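Local coordinates for protein aldo-keto reductase family 1 member C1 (PDB 1QWK) that probably reduces aldehydes or sugars with NADPH, as an aldose reductase-like member of the aldo-keto reductase family, at residues 272-275 and 276-279. Sequence-based numbering, arbitrary orientation.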
loop_
_atom_site.group_PDB
_atom_site.type_symbol
_atom_site.label_atom_id
_atom_site.label_comp_id
_atom_site.label_asym_id
_atom_site.label_seq_id
_atom_site.Cartn_x
_atom_site.Cartn_y
_atom_site.Cartn_z
ATOM N N GLU A 272 -4.986 6.850 15.892
ATOM C CA GLU A 272 -3.655 7.392 16.152
ATOM C C GLU A 272 -2.892 7.671 14.858
ATOM O O GLU A 272 -2.297 8.733 14.703
ATOM C CB GLU A 272 -2.844 6.411 17.002
ATOM C CG GLU A 272 -1.487 6.953 17.454
ATOM C CD GLU A 272 -0.556 5.862 17.964
ATOM O OE1 GLU A 272 -1.036 4.948 18.667
ATOM O OE2 GLU A 272 0.657 5.928 17.674
ATOM N N ASN A 273 -2.913 6.714 13.935
ATOM C CA ASN A 273 -2.195 6.861 12.676
ATOM C C ASN A 273 -2.694 8.012 11.801
ATOM O O ASN A 273 -1.969 8.482 10.930
ATOM C CB ASN A 273 -2.244 5.557 11.873
ATOM C CG ASN A 273 -1.575 4.392 12.593
ATOM O OD1 ASN A 273 -0.679 4.584 13.413
ATOM N ND2 ASN A 273 -1.998 3.176 12.270
ATOM N N PHE A 274 -3.926 8.462 12.028
ATOM C CA PHE A 274 -4.487 9.553 11.229
ATOM C C PHE A 274 -4.054 10.925 11.731
ATOM O O PHE A 274 -4.141 11.920 11.005
ATOM C CB PHE A 274 -6.020 9.478 11.232
ATOM C CG PHE A 274 -6.674 10.359 10.200
ATOM C CD1 PHE A 274 -6.599 10.036 8.845
ATOM C CD2 PHE A 274 -7.353 11.514 10.578
ATOM C CE1 PHE A 274 -7.189 10.848 7.879
ATOM C CE2 PHE A 274 -7.949 12.337 9.619
ATOM C CZ PHE A 274 -7.865 12.000 8.263
ATOM N N GLU A 275 -3.585 10.984 12.975
ATOM C CA GLU A 275 -3.161 12.256 13.572
ATOM C C GLU A 275 -1.734 12.627 13.198
ATOM O O GLU A 275 -0.866 12.734 14.058
ATOM C CB GLU A 275 -3.294 12.175 15.093
ATOM C CG GLU A 275 -4.712 11.892 15.549
ATOM C CD GLU A 275 -5.688 12.965 15.110
ATOM O OE1 GLU A 275 -5.527 14.130 15.539
ATOM O OE2 GLU A 275 -6.619 12.649 14.334
ATOM N N VAL A 276 -1.505 12.847 11.909
ATOM C CA VAL A 276 -0.176 13.192 11.435
ATOM C C VAL A 276 -0.188 14.440 10.564
ATOM O O VAL A 276 0.749 14.680 9.803
ATOM C CB VAL A 276 0.431 12.022 10.635
ATOM C CG1 VAL A 276 0.572 10.794 11.534
ATOM C CG2 VAL A 276 -0.455 11.694 9.447
ATOM N N PHE A 277 -1.243 15.242 10.687
ATOM C CA PHE A 277 -1.361 16.451 9.879
ATOM C C PHE A 277 -1.207 17.757 10.655
ATOM O O PHE A 277 -1.487 18.833 10.125
ATOM C CB PHE A 277 -2.698 16.433 9.136
ATOM C CG PHE A 277 -2.831 15.290 8.164
ATOM C CD1 PHE A 277 -2.066 15.262 6.999
ATOM C CD2 PHE A 277 -3.697 14.232 8.425
ATOM C CE1 PHE A 277 -2.160 14.197 6.106
ATOM C CE2 PHE A 277 -3.800 13.159 7.539
ATOM C CZ PHE A 277 -3.028 13.142 6.376
ATOM N N ASP A 278 -0.737 17.663 11.894
ATOM C CA ASP A 278 -0.552 18.847 12.722
ATOM C C ASP A 278 0.918 19.241 12.838
ATOM O O ASP A 278 1.283 20.073 13.669
ATOM C CB ASP A 278 -1.142 18.607 14.110
ATOM C CG ASP A 278 -0.454 17.478 14.842
ATOM O OD1 ASP A 278 0.162 16.624 14.170
ATOM O OD2 ASP A 278 -0.539 17.439 16.087
ATOM N N PHE A 279 1.759 18.637 12.003
ATOM C CA PHE A 279 3.189 18.935 11.991
ATOM C C PHE A 279 3.798 18.436 10.685
ATOM O O PHE A 279 3.123 17.773 9.902
ATOM C CB PHE A 279 3.896 18.279 13.191
ATOM C CG PHE A 279 4.110 16.787 13.055
ATOM C CD1 PHE A 279 5.392 16.248 13.165
ATOM C CD2 PHE A 279 3.035 15.920 12.886
ATOM C CE1 PHE A 279 5.601 14.863 13.101
ATOM C CE2 PHE A 279 3.231 14.535 12.821
ATOM C CZ PHE A 279 4.517 14.008 12.935
#
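An inverse gamma turn centred on Glu275 leads the chain out of helix 267-274, and the rings of Phe274 and Phe277 meet beside it. The turn is closed by a weak hydrogen bond from Val276 N to Phe274 O, 2.9 Å long and bent to 142° at the hydrogen. The two rings form a T-shaped pair. Their planes stand at 71° and their centroids are 5.7 Å apart. The edge of Phe277 is presented to a face of Phe274, with Phe277 CE2 4.1 Å from Phe274 CE1, near the rim of that face. With chi1 at -167°, Phe274 CG extends away from the backbone N, and the ring end comes back toward Phe277 although CB points away. Phe277 CD2 also lies 3.5 Å from Phe274 O. In this TIM-barrel fold the turn follows the helix after the eighth barrel strand, 259-261, and packs against helix 245-255, away from the predicted active site. The Val276 side chain is buried, with its two methyls facing different neighbours. Its CG1 lies 3.5 Å from Asn273 O, a buried carbonyl oxygen with no hydrogen-bond partner in the model. Its CG2 sits 4.1 Å above the centre of a face of the Phe277 ring. Replacing Val276 with a glycine would probably leave a gap beside Asn273 O and let the Phe277 ring shift or turn. Arg251 NH1 hydrogen-bonds Val276 O. Lys243 NZ hydrogen-bonds Glu275 O and forms a salt bridge with Asp278 OD1.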